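Local coordinates for uncharacterized protein (Sulfolobus tokodaii, PDB 2PD2) that is of unknown function but belongs to the DsrE/DsrF-like family, whose better-known members take part in sulfur relay and sulfur oxidation, at residues I7-F10 with D11-P14; S48-R51 with S52-E55; Q74-S77 with H78-I82; V92-I95 with V96-S100. All coordinates share one frame; numbering follows the deposited sequence.

From the N terminus, contact 1 (7-10 with 11-14) turns the chain from strand 2-7 into helix 13-26. Contact 2 (48-51 with 52-55) starts helix 51-59 and packs on contact 1 through V13 and T50. Contact 3 (74-77 with 78-82) lies in the loop that leads from helix 68-73 to strand 86-88. Its I82 packs on R51 and I54 of contact 2. Contact 4 (92-95 with 96-100) lies within helix 91-100, about 25 Å from contact 2 between centres and beyond the chain's centre from it. All four are local and follow in series, so none nests or crosses. Contacts 1 and 4 also touch the second subunit.

Contact 1 (I7-F10 with D11-P14); sequences IKDF and DKVP
Two backbone hydrogen bonds join I7-F10 to D11-P14 and close the turn. K12 N donates to D9 O at 3.0 Å, and V13 N donates to F10 O at 3.2 Å.

The apolar contacts gather on V13. I7 CG2 meets V13 CG2 at 4.0 Å, the two side chains crossing at about a right angle. V13 CG2 is anti to its own carbonyl carbon, which turns it back over F10 O at 3.4 Å. F10 touches V13 more loosely, with CD1 4.4 Å from CG2. The F10 ring also makes a cation-pi contact with K42.

Three charged side chains meet across the turn: D9, D11 and K12. D9 and K12 lie side by side and point the same way, K12 extended beyond CG. D9 OD2 stays 4.2 Å from K12 NZ, beyond a salt bridge. Each finds its mate across the trimer instead: D9 bridges to K12 of the second subunit, and K12 to D9 of the third. D11 OD2 sits 3.3 Å from D9 CB. K8 NZ bonds to A107 O of the second subunit.

The turn is a short 3-10 segment with K12 at the N-cap of helix 13-26. It forms the beta-to-alpha connection after the first strand of a parallel alpha/beta sheet, and in this protein the same turn faces the neighbouring subunits.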
ATOM      1  N   ILE A   7       7.067  -3.698   3.425  1.00 15.47           N
ATOM      2  CA  ILE A   7       7.337  -4.521   2.247  1.00 17.57           C
ATOM      3  C   ILE A   7       6.722  -5.878   2.575  1.00 16.75           C
ATOM      4  O   ILE A   7       7.083  -6.492   3.578  1.00 15.48           O
ATOM      5  CB  ILE A   7       8.846  -4.709   1.979  1.00 15.14           C
ATOM      6  CG1 ILE A   7       9.538  -3.352   1.844  1.00 16.00           C
ATOM      7  CG2 ILE A   7       9.036  -5.497   0.692  1.00 16.63           C
ATOM      8  CD1 ILE A   7      11.030  -3.453   1.561  1.00 19.72           C
ATOM      9  N   LYS A   8       5.792  -6.342   1.744  1.00 15.95           N
ATOM     10  CA  LYS A   8       5.122  -7.613   2.012  1.00 17.03           C
ATOM     11  C   LYS A   8       5.222  -8.664   0.910  1.00 18.76           C
ATOM     12  O   LYS A   8       5.056  -9.856   1.171  1.00 18.48           O
ATOM     13  CB  LYS A   8       3.641  -7.357   2.316  1.00 17.01           C
ATOM     14  CG  LYS A   8       2.909  -6.555   1.236  1.00 25.44           C
ATOM     15  CD  LYS A   8       1.406  -6.443   1.525  1.00 27.16           C
ATOM     16  CE  LYS A   8       0.696  -5.484   0.564  1.00 30.63           C
ATOM     17  NZ  LYS A   8       0.941  -4.033   0.878  1.00 31.33           N
ATOM     18  N   ASP A   9       5.493  -8.231  -0.316  1.00 17.27           N
ATOM     19  CA  ASP A   9       5.570  -9.155  -1.441  1.00 19.54           C
ATOM     20  C   ASP A   9       7.007  -9.492  -1.819  1.00 20.14           C
ATOM     21  O   ASP A   9       7.768  -8.626  -2.259  1.00 17.98           O
ATOM     22  CB  ASP A   9       4.828  -8.564  -2.645  1.00 23.51           C
ATOM     23  CG  ASP A   9       3.362  -8.277  -2.343  1.00 28.38           C
ATOM     24  OD1 ASP A   9       2.648  -9.213  -1.923  1.00 28.97           O
ATOM     25  OD2 ASP A   9       2.922  -7.118  -2.524  1.00 36.62           O
ATOM     26  N   PHE A  10       7.373 -10.758  -1.652  1.00 15.89           N
ATOM     27  CA  PHE A  10       8.730 -11.196  -1.974  1.00 16.87           C
ATOM     28  C   PHE A  10       9.154 -10.864  -3.406  1.00 19.12           C
ATOM     29  O   PHE A  10      10.284 -10.436  -3.634  1.00 19.31           O
ATOM     30  CB  PHE A  10       8.883 -12.706  -1.743  1.00 16.08           C
ATOM     31  CG  PHE A  10      10.270 -13.219  -2.022  1.00 17.85           C
ATOM     32  CD1 PHE A  10      11.341 -12.823  -1.230  1.00 16.74           C
ATOM     33  CD2 PHE A  10      10.507 -14.081  -3.089  1.00 24.90           C
ATOM     34  CE1 PHE A  10      12.635 -13.276  -1.491  1.00 22.16           C
ATOM     35  CE2 PHE A  10      11.799 -14.543  -3.362  1.00 25.76           C
ATOM     36  CZ  PHE A  10      12.865 -14.138  -2.560  1.00 24.04           C
ATOM     37  N   ASP A  11       8.253 -11.053  -4.367  1.00 18.46           N
ATOM     38  CA  ASP A  11       8.594 -10.784  -5.755  1.00 26.05           C
ATOM     39  C   ASP A  11       8.843  -9.313  -6.067  1.00 25.16           C
ATOM     40  O   ASP A  11       9.327  -8.984  -7.147  1.00 26.77           O
ATOM     41  CB  ASP A  11       7.517 -11.341  -6.697  1.00 30.57           C
ATOM     42  CG  ASP A  11       6.134 -10.780  -6.414  1.00 41.42           C
ATOM     43  OD1 ASP A  11       5.216 -11.069  -7.209  1.00 45.37           O
ATOM     44  OD2 ASP A  11       5.957 -10.064  -5.404  1.00 46.21           O
ATOM     45  N   LYS A  12       8.531  -8.432  -5.122  1.00 24.81           N
ATOM     46  CA  LYS A  12       8.732  -7.002  -5.333  1.00 21.33           C
ATOM     47  C   LYS A  12       9.817  -6.419  -4.438  1.00 19.12           C
ATOM     48  O   LYS A  12      10.023  -5.204  -4.419  1.00 18.64           O
ATOM     49  CB  LYS A  12       7.418  -6.245  -5.110  1.00 24.95           C
ATOM     50  CG  LYS A  12       6.313  -6.650  -6.078  1.00 36.22           C
ATOM     51  CD  LYS A  12       5.003  -5.930  -5.788  1.00 45.56           C
ATOM     52  CE  LYS A  12       3.904  -6.393  -6.746  1.00 52.90           C
ATOM     53  NZ  LYS A  12       2.593  -5.734  -6.483  1.00 55.12           N
ATOM     54  N   VAL A  13      10.518  -7.279  -3.703  1.00 16.63           N
ATOM     55  CA  VAL A  13      11.574  -6.812  -2.815  1.00 17.13           C
ATOM     56  C   VAL A  13      12.687  -6.046  -3.528  1.00 19.28           C
ATOM     57  O   VAL A  13      13.100  -4.982  -3.073  1.00 20.19           O
ATOM     58  CB  VAL A  13      12.193  -7.975  -2.017  1.00 18.07           C
ATOM     59  CG1 VAL A  13      13.460  -7.508  -1.306  1.00 19.66           C
ATOM     60  CG2 VAL A  13      11.183  -8.477  -0.988  1.00 16.98           C
ATOM     61  N   PRO A  14      13.193  -6.572  -4.656  1.00 20.68           N
ATOM     62  CA  PRO A  14      14.262  -5.826  -5.331  1.00 22.03           C
ATOM     63  C   PRO A  14      13.873  -4.368  -5.602  1.00 19.66           C
ATOM     64  O   PRO A  14      14.618  -3.447  -5.276  1.00 18.74           O
ATOM     65  CB  PRO A  14      14.478  -6.623  -6.617  1.00 25.47           C
ATOM     66  CG  PRO A  14      14.174  -8.035  -6.177  1.00 25.86           C
ATOM     67  CD  PRO A  14      12.918  -7.842  -5.352  1.00 21.24           C
TER

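Contact 2 (S48-R51 with S52-E55); sequences SDTR and SIIE
The start of helix 51-59 is built here, with T50 at its N-cap position and R51 paired to E55 one turn on. R51 leads off with CG anti to the backbone N (chi1 176°) and stays extended to NE, crossing the E55 side chain at a slant. NE donates to E55 OE2 at 3.1 Å in a salt bridge. OE2 lies near the guanidinium plane, but NE meets it from above the carboxylate plane. The two planes are 73° apart, so the pair is far from a flat, two-pronged bridge. R51 NH1 has a second partner in K46 O. R51 CG rests 3.6 Å from E55 CD. With E55 cut back to an alanine, R51 NE would probably lose its charged mate, leaving the bond from NH1 to K46 O to hold the arginine's polar end.

The chain enters the helix through a type I turn from S48 to R51. Within it lies an ST turn, in which T50 N donates to S48 OG. S48 OG also bonds to A43 O. From T50 on, the helical bonds begin: I54 N reaches T50 O at 3.0 Å, and E55 N reaches R51 O at 2.8 Å. I53 N bonds only weakly to T50 O. The side chain of T50 makes no capping bond; its OG1 touches I54 CD1 at 4.0 Å. Water 1 accepts from S52 N, and water 2 joins D49 O to S52 OG, bridging turn and helix.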
ATOM      1  N   SER A  48      19.943 -14.925   0.985  1.00 24.16           N
ATOM      2  CA  SER A  48      19.086 -14.067   0.167  1.00 25.70           C
ATOM      3  C   SER A  48      19.848 -13.350  -0.944  1.00 24.43           C
ATOM      4  O   SER A  48      20.968 -12.887  -0.741  1.00 22.73           O
ATOM      5  CB  SER A  48      18.405 -13.013   1.047  1.00 25.21           C
ATOM      6  OG  SER A  48      17.815 -12.003   0.247  1.00 26.00           O
ATOM      7  N   ASP A  49      19.227 -13.242  -2.115  1.00 26.05           N
ATOM      8  CA  ASP A  49      19.856 -12.559  -3.239  1.00 23.90           C
ATOM      9  C   ASP A  49      19.994 -11.056  -2.986  1.00 24.40           C
ATOM     10  O   ASP A  49      20.802 -10.388  -3.629  1.00 23.18           O
ATOM     11  CB  ASP A  49      19.059 -12.789  -4.532  1.00 26.96           C
ATOM     12  CG  ASP A  49      19.100 -14.236  -4.995  1.00 29.56           C
ATOM     13  OD1 ASP A  49      20.156 -14.884  -4.837  1.00 35.96           O
ATOM     14  OD2 ASP A  49      18.085 -14.727  -5.529  1.00 31.36           O
ATOM     15  N   THR A  50      19.211 -10.518  -2.057  1.00 22.88           N
ATOM     16  CA  THR A  50      19.296  -9.090  -1.760  1.00 23.84           C
ATOM     17  C   THR A  50      20.078  -8.794  -0.479  1.00 23.53           C
ATOM     18  O   THR A  50      20.061  -7.664   0.014  1.00 22.96           O
ATOM     19  CB  THR A  50      17.890  -8.447  -1.627  1.00 21.74           C
ATOM     20  OG1 THR A  50      17.083  -9.235  -0.744  1.00 18.42           O
ATOM     21  CG2 THR A  50      17.211  -8.330  -2.991  1.00 17.77           C
ATOM     22  N   ARG A  51      20.770  -9.797   0.052  1.00 22.72           N
ATOM     23  CA  ARG A  51      21.529  -9.601   1.283  1.00 23.04           C
ATOM     24  C   ARG A  51      22.465  -8.392   1.260  1.00 24.49           C
ATOM     25  O   ARG A  51      22.465  -7.585   2.196  1.00 23.28           O
ATOM     26  CB  ARG A  51      22.333 -10.860   1.637  1.00 24.54           C
ATOM     27  CG  ARG A  51      23.219 -10.669   2.865  1.00 24.80           C
ATOM     28  CD  ARG A  51      23.732 -11.981   3.445  1.00 29.68           C
ATOM     29  NE  ARG A  51      24.577 -11.749   4.617  1.00 32.40           N
ATOM     30  CZ  ARG A  51      25.046 -12.713   5.405  1.00 28.18           C
ATOM     31  NH1 ARG A  51      24.751 -13.979   5.152  1.00 27.93           N
ATOM     32  NH2 ARG A  51      25.822 -12.411   6.439  1.00 28.56           N
ATOM     33  N   SER A  52      23.252  -8.254   0.201  1.00 23.11           N
ATOM     34  CA  SER A  52      24.188  -7.135   0.115  1.00 24.42           C
ATOM     35  C   SER A  52      23.481  -5.784   0.153  1.00 24.69           C
ATOM     36  O   SER A  52      24.002  -4.816   0.706  1.00 23.04           O
ATOM     37  CB  SER A  52      25.044  -7.253  -1.151  1.00 28.49           C
ATOM     38  OG  SER A  52      24.248  -7.179  -2.318  1.00 36.77           O
ATOM     39  N   ILE A  53      22.289  -5.714  -0.428  1.00 21.78           N
ATOM     40  CA  ILE A  53      21.544  -4.464  -0.421  1.00 18.20           C
ATOM     41  C   ILE A  53      21.035  -4.185   0.998  1.00 19.16           C
ATOM     42  O   ILE A  53      21.109  -3.057   1.486  1.00 21.47           O
ATOM     43  CB  ILE A  53      20.361  -4.526  -1.409  1.00 23.66           C
ATOM     44  CG1 ILE A  53      20.897  -4.750  -2.829  1.00 28.60           C
ATOM     45  CG2 ILE A  53      19.553  -3.243  -1.332  1.00 19.07           C
ATOM     46  CD1 ILE A  53      19.823  -4.855  -3.902  1.00 30.29           C
ATOM     47  N   ILE A  54      20.520  -5.217   1.657  1.00 19.18           N
ATOM     48  CA  ILE A  54      20.025  -5.079   3.024  1.00 17.35           C
ATOM     49  C   ILE A  54      21.158  -4.630   3.952  1.00 22.28           C
ATOM     50  O   ILE A  54      20.975  -3.760   4.806  1.00 19.69           O
ATOM     51  CB  ILE A  54      19.450  -6.415   3.522  1.00 20.28           C
ATOM     52  CG1 ILE A  54      18.145  -6.708   2.778  1.00 22.85           C
ATOM     53  CG2 ILE A  54      19.217  -6.373   5.033  1.00 18.24           C
ATOM     54  CD1 ILE A  54      17.614  -8.088   3.024  1.00 31.52           C
ATOM     55  N   GLU A  55      22.331  -5.228   3.773  1.00 21.21           N
ATOM     56  CA  GLU A  55      23.492  -4.888   4.584  1.00 23.66           C
ATOM     57  C   GLU A  55      23.899  -3.437   4.354  1.00 22.71           C
ATOM     58  O   GLU A  55      24.340  -2.753   5.279  1.00 25.60           O
ATOM     59  CB  GLU A  55      24.651  -5.831   4.253  1.00 25.71           C
ATOM     60  CG  GLU A  55      24.349  -7.286   4.562  1.00 29.70           C
ATOM     61  CD  GLU A  55      25.490  -8.213   4.186  1.00 34.01           C
ATOM     62  OE1 GLU A  55      25.967  -8.132   3.034  1.00 40.46           O
ATOM     63  OE2 GLU A  55      25.903  -9.024   5.037  1.00 35.41           O
TER
HETATM   64  O   HOH W   1      23.766 -10.399  -1.905  1.00 31.19           O
HETATM   65  O   HOH W   2      21.931  -7.901  -3.082  1.00 48.51           O

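Contact 3 (Q74-S77 with H78-I82)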
ATOM      1  N   GLN A  74       6.597 -19.005   7.341  1.00 19.86           N
ATOM      2  CA  GLN A  74       7.477 -19.361   6.228  1.00 22.69           C
ATOM      3  C   GLN A  74       8.460 -20.449   6.667  1.00 24.05           C
ATOM      4  O   GLN A  74       9.383 -20.803   5.934  1.00 26.33           O
ATOM      5  CB  GLN A  74       8.256 -18.132   5.748  1.00 23.24           C
ATOM      6  CG  GLN A  74       7.427 -17.100   4.982  1.00 21.43           C
ATOM      7  CD  GLN A  74       6.934 -17.627   3.653  1.00 27.35           C
ATOM      8  OE1 GLN A  74       7.644 -18.359   2.960  1.00 27.81           O
ATOM      9  NE2 GLN A  74       5.721 -17.248   3.280  1.00 26.99           N
ATOM     10  N   ASN A  75       8.248 -20.968   7.873  1.00 27.38           N
ATOM     11  CA  ASN A  75       9.099 -22.006   8.447  1.00 31.42           C
ATOM     12  C   ASN A  75      10.574 -21.640   8.408  1.00 34.28           C
ATOM     13  O   ASN A  75      11.400 -22.424   7.940  1.00 31.69           O
ATOM     14  CB  ASN A  75       8.888 -23.340   7.727  1.00 31.57           C
ATOM     15  CG  ASN A  75       7.491 -23.883   7.919  1.00 32.23           C
ATOM     16  OD1 ASN A  75       6.925 -23.786   9.006  1.00 34.32           O
ATOM     17  ND2 ASN A  75       6.927 -24.467   6.867  1.00 31.66           N
ATOM     18  N   LEU A  76      10.900 -20.446   8.894  1.00 32.75           N
ATOM     19  CA  LEU A  76      12.286 -20.000   8.926  1.00 33.05           C
ATOM     20  C   LEU A  76      12.781 -20.002  10.362  1.00 31.74           C
ATOM     21  O   LEU A  76      11.988 -19.982  11.296  1.00 33.76           O
ATOM     22  CB  LEU A  76      12.424 -18.588   8.349  1.00 25.81           C
ATOM     23  CG  LEU A  76      11.941 -18.383   6.913  1.00 24.95           C
ATOM     24  CD1 LEU A  76      12.241 -16.953   6.489  1.00 23.58           C
ATOM     25  CD2 LEU A  76      12.622 -19.376   5.981  1.00 25.22           C
ATOM     26  N   SER A  77      14.098 -20.030  10.522  1.00 37.75           N
ATOM     27  CA  SER A  77      14.731 -20.022  11.836  1.00 42.60           C
ATOM     28  C   SER A  77      15.495 -18.712  11.992  1.00 44.99           C
ATOM     29  O   SER A  77      16.091 -18.223  11.033  1.00 44.07           O
ATOM     30  CB  SER A  77      15.700 -21.197  11.957  1.00 46.36           C
ATOM     31  OG  SER A  77      16.478 -21.092  13.136  1.00 50.14           O
ATOM     32  N   HIS A  78      15.481 -18.144  13.193  1.00 46.70           N
ATOM     33  CA  HIS A  78      16.186 -16.888  13.426  1.00 48.28           C
ATOM     34  C   HIS A  78      17.666 -17.056  13.136  1.00 45.86           C
ATOM     35  O   HIS A  78      18.364 -16.094  12.817  1.00 44.92           O
ATOM     36  CB  HIS A  78      15.986 -16.414  14.865  1.00 53.21           C
ATOM     37  CG  HIS A  78      14.553 -16.250  15.247  1.00 57.26           C
ATOM     38  ND1 HIS A  78      13.567 -15.962  14.325  1.00 60.67           N
ATOM     39  CD2 HIS A  78      13.929 -16.331  16.446  1.00 59.77           C
ATOM     40  CE1 HIS A  78      12.404 -15.877  14.938  1.00 63.01           C
ATOM     41  NE2 HIS A  78      12.595 -16.097  16.228  1.00 62.36           N
ATOM     42  N   ASP A  79      18.136 -18.293  13.251  1.00 43.96           N
ATOM     43  CA  ASP A  79      19.527 -18.620  12.975  1.00 44.01           C
ATOM     44  C   ASP A  79      19.840 -18.397  11.499  1.00 38.39           C
ATOM     45  O   ASP A  79      20.986 -18.148  11.132  1.00 35.91           O
ATOM     46  CB  ASP A  79      19.799 -20.089  13.311  1.00 49.00           C
ATOM     47  CG  ASP A  79      19.852 -20.345  14.797  1.00 54.21           C
ATOM     48  OD1 ASP A  79      19.016 -19.773  15.528  1.00 58.02           O
ATOM     49  OD2 ASP A  79      20.722 -21.125  15.236  1.00 55.34           O
ATOM     50  N   GLN A  80      18.810 -18.482  10.664  1.00 33.53           N
ATOM     51  CA  GLN A  80      18.960 -18.353   9.219  1.00 35.32           C
ATOM     52  C   GLN A  80      18.882 -16.929   8.684  1.00 31.92           C
ATOM     53  O   GLN A  80      19.147 -16.687   7.507  1.00 30.12           O
ATOM     54  CB  GLN A  80      17.893 -19.214   8.534  1.00 38.73           C
ATOM     55  CG  GLN A  80      17.679 -20.575   9.200  1.00 45.99           C
ATOM     56  CD  GLN A  80      16.563 -21.390   8.557  1.00 50.09           C
ATOM     57  OE1 GLN A  80      15.470 -20.882   8.310  1.00 51.71           O
ATOM     58  NE2 GLN A  80      16.835 -22.662   8.294  1.00 54.53           N
ATOM     59  N   LEU A  81      18.527 -15.986   9.543  1.00 32.22           N
ATOM     60  CA  LEU A  81      18.397 -14.596   9.124  1.00 31.46           C
ATOM     61  C   LEU A  81      19.704 -13.811   9.186  1.00 30.28           C
ATOM     62  O   LEU A  81      20.635 -14.180   9.903  1.00 25.57           O
ATOM     63  CB  LEU A  81      17.333 -13.906   9.979  1.00 31.71           C
ATOM     64  CG  LEU A  81      15.984 -14.631   9.955  1.00 30.24           C
ATOM     65  CD1 LEU A  81      15.045 -14.005  10.965  1.00 31.62           C
ATOM     66  CD2 LEU A  81      15.396 -14.582   8.550  1.00 27.24           C
ATOM     67  N   ILE A  82      19.766 -12.732   8.412  1.00 26.34           N
ATOM     68  CA  ILE A  82      20.941 -11.870   8.386  1.00 27.51           C
ATOM     69  C   ILE A  82      21.196 -11.317   9.790  1.00 27.57           C
ATOM     70  O   ILE A  82      20.275 -10.857  10.462  1.00 27.32           O
ATOM     71  CB  ILE A  82      20.725 -10.691   7.409  1.00 27.26           C
ATOM     72  CG1 ILE A  82      20.630 -11.225   5.974  1.00 26.08           C
ATOM     73  CG2 ILE A  82      21.858  -9.677   7.552  1.00 27.66           C
ATOM     74  CD1 ILE A  82      20.141 -10.196   4.961  1.00 26.77           C
TER
HETATM   75  O   HOH W   3      15.728 -19.459  15.440  1.00 58.66           O
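Q80 and S77 meet because CG of Q80 stands anti to its own carbonyl carbon (chi1 -41°) and the chain runs on extended (chi2 177°). This carries the amide back along S77. The turn lies just past a Schellman motif that ends helix 68-73, with N75 as its C-prime residue at positive phi.

Q80 grips S77 at two points. Its side-chain OE1 accepts from S77 N at 2.7 Å, with the donor above the amide plane, 54° out of it. Its backbone N donates to S77 O at 2.8 Å. The peptide groups of S77 are thus held from both ends by one residue. The Q80 chain lies along S77: CG packs on S77 CB at 3.5 Å, and OE1 also lies 3.4 Å from L76 CA. The L76 and Q80 side chains cross at about a right angle. H78, D79 and Q80 have helical backbone angles without regular helical bonds.

L76 and L81 form the inner side. L76 CD1 and L81 CD2 approach to 4.5 Å, a loose apolar touch, and both leucines pack on I71 of helix 68-73. K46 ties the turn to the loop before helix 51-59, through a backbone bond with Q80 and a side-chain bond to D79 O.

S77 takes the outer side. Its OG is anti to the backbone N, 3.5 Å from D79 CB, and hydrogen-bonds to water 3 at 2.9 Å, a water that also donates weakly to D79 OD1.

Contact 4 (V92-I95 with V96-S100)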
ATOM      1  N   VAL A  92       2.617  -6.108  11.080  1.00 16.58           N
ATOM      2  CA  VAL A  92       1.513  -5.172  10.916  1.00 17.14           C
ATOM      3  C   VAL A  92       1.278  -4.388  12.205  1.00 19.08           C
ATOM      4  O   VAL A  92       0.919  -3.217  12.162  1.00 15.09           O
ATOM      5  CB  VAL A  92       0.222  -5.907  10.478  1.00 17.27           C
ATOM      6  CG1 VAL A  92       0.427  -6.494   9.088  1.00 11.98           C
ATOM      7  CG2 VAL A  92      -0.125  -7.016  11.462  1.00 17.26           C
ATOM      8  N   GLY A  93       1.493  -5.028  13.351  1.00 17.03           N
ATOM      9  CA  GLY A  93       1.328  -4.330  14.615  1.00 16.62           C
ATOM     10  C   GLY A  93       2.375  -3.231  14.752  1.00 21.09           C
ATOM     11  O   GLY A  93       2.096  -2.148  15.267  1.00 17.37           O
ATOM     12  N   GLU A  94       3.590  -3.515  14.290  1.00 20.23           N
ATOM     13  CA  GLU A  94       4.683  -2.549  14.340  1.00 18.24           C
ATOM     14  C   GLU A  94       4.371  -1.366  13.418  1.00 16.90           C
ATOM     15  O   GLU A  94       4.535  -0.201  13.794  1.00 19.09           O
ATOM     16  CB  GLU A  94       5.989  -3.222  13.896  1.00 19.04           C
ATOM     17  CG  GLU A  94       7.185  -2.279  13.755  1.00 19.97           C
ATOM     18  CD  GLU A  94       7.723  -1.787  15.090  1.00 22.00           C
ATOM     19  OE1 GLU A  94       7.093  -2.065  16.129  1.00 23.27           O
ATOM     20  OE2 GLU A  94       8.777  -1.115  15.097  1.00 22.28           O
ATOM     21  N   ILE A  95       3.919  -1.675  12.207  1.00 14.61           N
ATOM     22  CA  ILE A  95       3.586  -0.654  11.221  1.00 16.89           C
ATOM     23  C   ILE A  95       2.520   0.289  11.778  1.00 17.10           C
ATOM     24  O   ILE A  95       2.640   1.514  11.683  1.00 16.22           O
ATOM     25  CB  ILE A  95       3.101  -1.324   9.905  1.00 17.65           C
ATOM     26  CG1 ILE A  95       4.293  -2.002   9.211  1.00 15.33           C
ATOM     27  CG2 ILE A  95       2.453  -0.298   8.990  1.00 14.08           C
ATOM     28  CD1 ILE A  95       3.912  -2.930   8.056  1.00 14.54           C
ATOM     29  N   VAL A  96       1.488  -0.281  12.389  1.00 16.70           N
ATOM     30  CA  VAL A  96       0.426   0.531  12.967  1.00 15.60           C
ATOM     31  C   VAL A  96       0.938   1.350  14.159  1.00 16.99           C
ATOM     32  O   VAL A  96       0.657   2.543  14.265  1.00 15.86           O
ATOM     33  CB  VAL A  96      -0.771  -0.360  13.397  1.00 18.08           C
ATOM     34  CG1 VAL A  96      -1.735   0.433  14.269  1.00 21.93           C
ATOM     35  CG2 VAL A  96      -1.500  -0.885  12.141  1.00 13.37           C
ATOM     36  N   ARG A  97       1.695   0.718  15.052  1.00 17.99           N
ATOM     37  CA  ARG A  97       2.216   1.429  16.221  1.00 20.37           C
ATOM     38  C   ARG A  97       3.150   2.580  15.850  1.00 22.60           C
ATOM     39  O   ARG A  97       3.042   3.665  16.414  1.00 21.09           O
ATOM     40  CB  ARG A  97       2.937   0.465  17.177  1.00 20.22           C
ATOM     41  CG  ARG A  97       2.003  -0.293  18.115  1.00 26.41           C
ATOM     42  CD  ARG A  97       2.777  -1.085  19.164  1.00 26.44           C
ATOM     43  NE  ARG A  97       3.425  -2.261  18.595  1.00 29.96           N
ATOM     44  CZ  ARG A  97       2.838  -3.449  18.467  1.00 33.30           C
ATOM     45  NH1 ARG A  97       1.587  -3.618  18.877  1.00 29.39           N
ATOM     46  NH2 ARG A  97       3.495  -4.465  17.925  1.00 34.59           N
ATOM     47  N   LYS A  98       4.068   2.354  14.910  1.00 19.10           N
ATOM     48  CA  LYS A  98       4.974   3.424  14.513  1.00 19.21           C
ATOM     49  C   LYS A  98       4.165   4.594  13.960  1.00 18.54           C
ATOM     50  O   LYS A  98       4.469   5.749  14.245  1.00 16.03           O
ATOM     51  CB  LYS A  98       5.992   2.943  13.462  1.00 17.67           C
ATOM     52  CG  LYS A  98       6.895   1.796  13.926  1.00 18.70           C
ATOM     53  CD  LYS A  98       7.547   2.056  15.287  1.00 17.68           C
ATOM     54  CE  LYS A  98       8.455   3.277  15.292  1.00 19.39           C
ATOM     55  NZ  LYS A  98       9.091   3.468  16.634  1.00 23.42           N
ATOM     56  N   GLN A  99       3.133   4.304  13.171  1.00 17.79           N
ATOM     57  CA  GLN A  99       2.311   5.384  12.632  1.00 17.72           C
ATOM     58  C   GLN A  99       1.636   6.172  13.748  1.00 19.18           C
ATOM     59  O   GLN A  99       1.543   7.394  13.676  1.00 22.47           O
ATOM     60  CB  GLN A  99       1.240   4.848  11.681  1.00 20.67           C
ATOM     61  CG  GLN A  99       1.756   4.434  10.311  1.00 19.84           C
ATOM     62  CD  GLN A  99       0.623   4.112   9.353  1.00 19.66           C
ATOM     63  OE1 GLN A  99      -0.074   5.005   8.879  1.00 18.48           O
ATOM     64  NE2 GLN A  99       0.426   2.828   9.081  1.00 15.81           N
ATOM     65  N   SER A 100       1.170   5.476  14.781  1.00 20.13           N
ATOM     66  CA  SER A 100       0.507   6.156  15.891  1.00 24.70           C
ATOM     67  C   SER A 100       1.523   7.003  16.657  1.00 25.76           C
ATOM     68  O   SER A 100       1.156   7.929  17.373  1.00 27.23           O
ATOM     69  CB  SER A 100      -0.150   5.141  16.839  1.00 23.06           C
ATOM     70  OG  SER A 100       0.817   4.418  17.579  1.00 25.41           O
TER
HETATM   71  O   HOH W   4       6.071  -0.605  17.923  1.00 38.12           O
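R97 folds back over G93, one turn earlier in the same helix. Its CB lies 3.3 Å from G93 O, and CG follows at 3.4 Å. CD stays near the same oxygen. The chain then bends at chi3 (-73°), which lays the guanidinium over the peptide of G93. G93 O sits over the centre of one face, 3.5 Å from CZ, with NH1 also near it. NE turns an N-H to water 4, which lies at the edge of the group and in its plane. The same water donates to E94 OE1 at 2.5 Å, so it links two opposite charges whose own atoms do not touch. NH2 passes 3.6 Å from G93 C and bonds to D26 of the second subunit. Because G93 has no side chain, the guanidinium can come this close to its backbone. A leucine in place of R97 would probably leave D26 of that subunit without its charged mate and water 4 without the N-H that holds it beside E94.

E94 and K98 run side by side, pointing the same way. The carboxylate oxygen E94 OE2 lies against the methylene K98 CD at 3.4 Å, while K98 NZ pairs with E101. I95 and Q99 also lie alongside each other, with I95 CG2 3.7 Å from Q99 NE2, which bonds to Y105 O of the second subunit. Regular helical bonds run underneath, K98 N to E94 O at 2.8 Å being one.

Helix 91-100 packs on the sheet through I95, K98 and Q99, which touch strands 2-7, 31-36 and 104-107, while V96, R97, Q99 and S100 meet the second subunit.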